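PDB 4K2I: 3-oxo-glucose-6-phosphate:glutamate aminotransferase from Bacillus subtilis subsp. subtilis, which catalyses the reversible pyridoxal phosphate-dependent transfer of an amino group from glutamate to 3-dehydro-glucose 6-phosphate, forming kanosamine 6-phosphate in antibiotic biosynthesis. Local coordinates for residues B[220-225]-B[240-245]; B[123-128]-B[293-298]. All blocks are in the same frame, centred on the assembly; numbering follows the deposited sequence.

Contact 1. Residues B[220-225]-B[240-245]; sequences KVIEDA and ITTLSF. With PMP (4'-deoxy-4'-aminopyridoxal-5'-phosphate), chain M.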
# COMPACT_ATOMS: atom_id res chain seq x y z
N LYS B 220 -19.26 -4.20 -19.56
CA LYS B 220 -17.85 -3.84 -19.48
C LYS B 220 -17.03 -5.06 -19.05
O LYS B 220 -17.51 -5.90 -18.29
CB LYS B 220 -17.66 -2.72 -18.47
CG LYS B 220 -17.49 -1.33 -19.06
CD LYS B 220 -18.60 -0.94 -19.99
CE LYS B 220 -18.49 0.54 -20.34
NZ LYS B 220 -18.56 1.40 -19.12
N VAL B 221 -15.79 -5.15 -19.53
CA VAL B 221 -14.92 -6.26 -19.17
C VAL B 221 -13.65 -5.79 -18.43
O VAL B 221 -12.84 -5.03 -18.97
CB VAL B 221 -14.54 -7.12 -20.40
CG1 VAL B 221 -13.65 -8.26 -19.99
CG2 VAL B 221 -15.80 -7.65 -21.08
N ILE B 222 -13.51 -6.22 -17.19
CA ILE B 222 -12.28 -5.96 -16.44
C ILE B 222 -11.70 -7.31 -16.06
O ILE B 222 -12.37 -8.13 -15.46
CB ILE B 222 -12.56 -5.09 -15.21
CG1 ILE B 222 -11.32 -5.02 -14.31
CG2 ILE B 222 -13.79 -5.62 -14.43
CD1 ILE B 222 -11.38 -3.90 -13.26
N GLU B 223 -10.46 -7.56 -16.46
CA GLU B 223 -9.89 -8.88 -16.22
C GLU B 223 -8.91 -8.88 -15.06
O GLU B 223 -8.13 -7.93 -14.87
CB GLU B 223 -9.22 -9.43 -17.48
CG GLU B 223 -8.06 -8.59 -17.95
CD GLU B 223 -7.49 -9.08 -19.27
OE1 GLU B 223 -6.75 -8.29 -19.88
OE2 GLU B 223 -7.76 -10.24 -19.67
N ASP B 224 -9.00 -9.93 -14.26
CA ASP B 224 -8.06 -10.13 -13.17
C ASP B 224 -6.92 -10.97 -13.73
O ASP B 224 -7.00 -12.20 -13.79
CB ASP B 224 -8.75 -10.85 -12.00
CG ASP B 224 -7.81 -11.10 -10.82
OD1 ASP B 224 -6.58 -10.92 -10.97
OD2 ASP B 224 -8.30 -11.48 -9.74
N ALA B 225 -5.85 -10.28 -14.14
CA ALA B 225 -4.66 -10.95 -14.66
C ALA B 225 -3.54 -10.88 -13.64
O ALA B 225 -2.36 -10.88 -13.99
CB ALA B 225 -4.22 -10.28 -15.96
N ILE B 240 -10.40 -3.02 -19.07
CA ILE B 240 -9.34 -2.82 -18.08
C ILE B 240 -8.61 -4.12 -17.77
O ILE B 240 -9.24 -5.16 -17.57
CB ILE B 240 -9.89 -2.22 -16.77
CG1 ILE B 240 -10.27 -0.75 -16.99
CG2 ILE B 240 -8.86 -2.33 -15.63
CD1 ILE B 240 -10.43 0.01 -15.72
N THR B 241 -7.28 -4.07 -17.74
CA THR B 241 -6.48 -5.18 -17.25
C THR B 241 -5.86 -4.84 -15.89
O THR B 241 -5.33 -3.74 -15.70
CB THR B 241 -5.34 -5.51 -18.23
OG1 THR B 241 -5.89 -5.82 -19.52
CG2 THR B 241 -4.50 -6.69 -17.71
N THR B 242 -5.92 -5.77 -14.94
CA THR B 242 -5.31 -5.56 -13.64
C THR B 242 -4.18 -6.55 -13.39
O THR B 242 -4.28 -7.72 -13.74
CB THR B 242 -6.34 -5.65 -12.48
OG1 THR B 242 -6.90 -6.97 -12.43
CG2 THR B 242 -7.46 -4.64 -12.67
N LEU B 243 -3.10 -6.06 -12.78
CA LEU B 243 -1.93 -6.87 -12.48
C LEU B 243 -1.59 -6.74 -11.00
O LEU B 243 -1.94 -5.74 -10.38
CB LEU B 243 -0.72 -6.41 -13.31
CG LEU B 243 -0.81 -6.59 -14.83
CD1 LEU B 243 0.34 -5.89 -15.53
CD2 LEU B 243 -0.83 -8.07 -15.21
N SER B 244 -0.94 -7.76 -10.44
CA SER B 244 -0.33 -7.68 -9.12
C SER B 244 1.18 -7.84 -9.24
O SER B 244 1.66 -8.64 -10.05
CB SER B 244 -0.85 -8.79 -8.22
OG SER B 244 -0.04 -8.87 -7.06
N PHE B 245 1.93 -7.09 -8.43
CA PHE B 245 3.39 -7.23 -8.36
C PHE B 245 3.83 -7.64 -6.95
O PHE B 245 4.93 -7.30 -6.51
CB PHE B 245 4.11 -5.93 -8.78
CG PHE B 245 3.66 -5.39 -10.12
CD1 PHE B 245 3.75 -6.18 -11.26
CD2 PHE B 245 3.15 -4.11 -10.24
CE1 PHE B 245 3.33 -5.70 -12.50
CE2 PHE B 245 2.72 -3.62 -11.47
CZ PHE B 245 2.81 -4.42 -12.60
N1 PMP M . -6.29 -11.76 -7.90
C2 PMP M . -5.58 -12.95 -7.86
C2A PMP M . -6.03 -14.06 -8.78
C3 PMP M . -4.49 -13.06 -6.98
O3 PMP M . -3.74 -14.20 -6.88
C4 PMP M . -4.13 -12.00 -6.16
C4A PMP M . -2.94 -12.16 -5.20
N4A PMP M . -2.71 -13.55 -4.76
C5 PMP M . -4.88 -10.81 -6.22
C6 PMP M . -5.95 -10.71 -7.09
C5A PMP M . -4.56 -9.62 -5.36
O4P PMP M . -3.31 -9.09 -5.69
P PMP M . -2.49 -8.24 -4.60
O1P PMP M . -3.46 -7.34 -3.87
O2P PMP M . -1.36 -7.47 -5.29
O3P PMP M . -1.95 -9.23 -3.55
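E223 and T241 face each other on neighbouring parallel strands; their side chains bond directly, while the backbone bonds of E223 go to I240 and T242, the neighbours of T241. The two side chains run side by side in the same direction, and T241 OG1 donates at 2.6 Å to E223 OE1, which accepts with its anti lone pair, on the side away from OE2. E223 CG sits between its own backbone N and carbonyl carbon (chi1 62°), and the extended chain beyond it carries OE1 across to the threonine. OE2 is bonded to H199, so both carboxylate oxygens of this buried acid have a partner.

On the opposite face, I222 CD1 packs against I240 CG2 at 3.8 Å and also reaches T242 CG2. T242 turns its hydroxyl to the main chain of the partner strand: OG1 gives a 2.9 Å bond to E223 O, tilted 20° from the carbonyl plane. The same oxygen accepts T242 N almost head-on, with a C=O...N angle of 168°, and is thus gripped twice. E223 N to I240 O (2.9 Å) and I240 N to V221 O continue the parallel pairing, while the A225 N to T242 O bond is weak.

Past these pairs the strands meet the cofactor. D224 OD2 lies 2.7 Å from PMP N1 and is bonded to T156 OG1, while C226 N holds OD1. S244 OG donates to PMP O2P at 2.6 Å. An aspartate at the pyridine nitrogen and, across the cofactor, a serine at its phosphate, both from the C-terminal ends of neighbouring parallel strands, are characteristic of fold-type I pyridoxal phosphate aminotransferases.

Contact 2. Residues B[123-128]-B[293-298]; sequences ATSSGT and FNSKMD. With PMP (4'-deoxy-4'-aminopyridoxal-5'-phosphate), chain M; PMP (4'-deoxy-4'-aminopyridoxal-5'-phosphate), chain C.
M297 lies against A123 and T124, and its side chain can be traced outward from the backbone. M297 CB approaches T124 O at 3.2 Å and A123 CB at 3.7 Å. CG stands anti to the backbone N (chi1 -178°), still near T124 O, and the extended chain then passes A123, where M297 SD lies 3.8 Å from A123 CB. The thioether end leads away from the strand into the apolar surroundings of L105 and F108.

Two backbone bonds place M297 beside the strand. M297 N donates to A123 O at 3.1 Å; the N-H points well at the oxygen (164°), but the donor stands above the carbonyl plane. In the other direction S125 N bonds to S295 O at 2.9 Å, again from above the plane. These two bonds embrace T124 and K296, forming a single bridge rather than a continued strand pair. S125 OG passes alongside S295 CB, and its polar partner is D129 at the start of the next helix.

Beyond the bridge the two segments diverge toward different cofactors. T124 OG1 bonds S126 O within the turn; S126, at the N-cap, uses its side chain to cap a backbone N of the helix, and its OG also bonds D129 OD2. At the first turn G127 N and T128 N, with T128 OG1, bind the phosphate of one PMP. N294 instead sends ND2 to O1P of the other PMP at 2.7 Å, a cofactor also bound by S244, G127, T128, Q227, N246 and K249 of the second subunit. The bridge therefore lies between two active sites of the dimer, where strand 120-124 gives way to helix 127-137, with helix 103-116 packed on M297 and the loop 293-298 leading into helix 299-308.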
# COMPACT_ATOMS: atom_id res chain seq x y z
N ALA B 123 0.00 2.60 -11.99
CA ALA B 123 0.55 1.66 -11.01
C ALA B 123 -0.09 1.91 -9.64
O ALA B 123 -0.25 3.05 -9.22
CB ALA B 123 2.08 1.76 -10.95
N THR B 124 -0.46 0.83 -8.96
CA THR B 124 -1.23 0.93 -7.72
C THR B 124 -0.52 0.27 -6.55
O THR B 124 0.52 -0.35 -6.72
CB THR B 124 -2.63 0.27 -7.88
OG1 THR B 124 -2.47 -1.12 -8.23
CG2 THR B 124 -3.42 0.96 -8.96
N SER B 125 -1.11 0.39 -5.36
CA SER B 125 -0.48 -0.12 -4.15
C SER B 125 -0.73 -1.61 -3.93
O SER B 125 -0.14 -2.20 -3.05
CB SER B 125 -0.95 0.68 -2.93
OG SER B 125 -2.37 0.59 -2.78
N SER B 126 -1.61 -2.20 -4.74
CA SER B 126 -1.81 -3.65 -4.78
C SER B 126 -2.69 -4.05 -5.95
O SER B 126 -3.36 -3.21 -6.52
CB SER B 126 -2.42 -4.16 -3.47
OG SER B 126 -3.72 -3.63 -3.27
N GLY B 127 -2.69 -5.33 -6.31
CA GLY B 127 -3.61 -5.85 -7.31
C GLY B 127 -5.06 -5.69 -6.87
O GLY B 127 -5.95 -5.41 -7.68
N THR B 128 -5.31 -5.86 -5.57
CA THR B 128 -6.66 -5.69 -5.02
C THR B 128 -7.19 -4.27 -5.27
O THR B 128 -8.34 -4.09 -5.66
CB THR B 128 -6.69 -6.00 -3.49
OG1 THR B 128 -6.22 -7.33 -3.26
CG2 THR B 128 -8.12 -5.87 -2.95
N PHE B 293 -8.89 7.23 -3.09
CA PHE B 293 -8.11 6.48 -2.13
C PHE B 293 -6.68 7.00 -2.11
O PHE B 293 -6.36 7.99 -2.77
CB PHE B 293 -8.12 4.99 -2.49
CG PHE B 293 -9.51 4.40 -2.58
CD1 PHE B 293 -10.14 3.91 -1.45
CD2 PHE B 293 -10.17 4.32 -3.80
CE1 PHE B 293 -11.42 3.35 -1.53
CE2 PHE B 293 -11.45 3.77 -3.88
CZ PHE B 293 -12.08 3.28 -2.75
N ASN B 294 -5.83 6.35 -1.33
CA ASN B 294 -4.41 6.63 -1.33
C ASN B 294 -3.75 5.37 -1.81
O ASN B 294 -3.17 4.61 -1.03
CB ASN B 294 -3.93 6.99 0.08
CG ASN B 294 -2.50 7.47 0.09
OD1 ASN B 294 -1.90 7.67 -0.97
ND2 ASN B 294 -1.94 7.65 1.28
N SER B 295 -3.86 5.13 -3.12
CA SER B 295 -3.52 3.82 -3.64
C SER B 295 -2.62 3.78 -4.86
O SER B 295 -2.69 2.83 -5.63
CB SER B 295 -4.79 3.03 -3.93
OG SER B 295 -5.47 2.75 -2.72
N LYS B 296 -1.77 4.79 -5.03
CA LYS B 296 -0.70 4.71 -6.03
C LYS B 296 0.43 3.80 -5.52
O LYS B 296 0.63 3.67 -4.32
CB LYS B 296 -0.13 6.10 -6.33
CG LYS B 296 -1.13 7.12 -6.86
CD LYS B 296 -0.46 8.47 -7.06
CE LYS B 296 0.51 8.44 -8.24
NZ LYS B 296 1.42 9.62 -8.26
N MET B 297 1.17 3.18 -6.43
CA MET B 297 2.40 2.47 -6.07
C MET B 297 3.44 3.48 -5.55
O MET B 297 3.41 4.66 -5.96
CB MET B 297 2.93 1.73 -7.31
CG MET B 297 4.18 0.91 -7.09
SD MET B 297 4.62 0.07 -8.63
CE MET B 297 6.02 -0.93 -8.12
N ASP B 298 4.33 3.05 -4.65
CA ASP B 298 5.44 3.89 -4.16
C ASP B 298 6.61 3.95 -5.15
O ASP B 298 6.96 2.95 -5.79
CB ASP B 298 5.99 3.38 -2.82
CG ASP B 298 5.00 3.52 -1.67
OD1 ASP B 298 4.13 4.41 -1.73
OD2 ASP B 298 5.10 2.74 -0.70
N1 PMP M . -6.29 -11.76 -7.90
C2 PMP M . -5.58 -12.95 -7.86
C2A PMP M . -6.03 -14.06 -8.78
C3 PMP M . -4.49 -13.06 -6.98
O3 PMP M . -3.74 -14.20 -6.88
C4 PMP M . -4.13 -12.00 -6.16
C4A PMP M . -2.94 -12.16 -5.20
N4A PMP M . -2.71 -13.55 -4.76
C5 PMP M . -4.88 -10.81 -6.22
C6 PMP M . -5.95 -10.71 -7.09
C5A PMP M . -4.56 -9.62 -5.36
O4P PMP M . -3.31 -9.09 -5.69
P PMP M . -2.49 -8.24 -4.60
O1P PMP M . -3.46 -7.34 -3.87
O2P PMP M . -1.36 -7.47 -5.29
O3P PMP M . -1.95 -9.23 -3.55
N1 PMP C . -4.91 12.83 7.96
C2 PMP C . -4.04 13.90 7.91
C2A PMP C . -4.27 15.10 8.80
C3 PMP C . -2.93 13.87 7.04
O3 PMP C . -2.07 14.93 6.99
C4 PMP C . -2.72 12.76 6.23
C4A PMP C . -1.52 12.73 5.27
N4A PMP C . -1.17 14.06 4.78
C5 PMP C . -3.62 11.68 6.30
C6 PMP C . -4.71 11.74 7.16
C5A PMP C . -3.45 10.46 5.44
O4P PMP C . -2.28 9.76 5.77
P PMP C . -1.55 8.81 4.68
O1P PMP C . -2.57 8.02 3.89
O2P PMP C . -0.55 7.91 5.40
O3P PMP C . -0.86 9.75 3.67
O HOH W 1 -2.65 1.94 0.21

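Overall arrangement
Contact 1 is interior strand pairing, its centre about 10 Å from that of the chain. Contact 2, about 17 Å out, is also largely buried but lies by the dimer interface, where K256 of the second subunit bonds to K296 O and D298. Both draw on the same mixed sheet: contact 1 joins neighbouring inner strands, whereas contact 2 ties strand 120-124, outermost within this chain, to a loop. Their chemistry follows: a run of parallel-strand bonds, one of them weak, with a buried carboxylate, against one isolated bridge with apolar packing. They meet where S244 CB lies 4.1 Å from G127 CA, and share one PMP: 220-225 meets its ring nitrogen, 240-245 and 123-128 its phosphate.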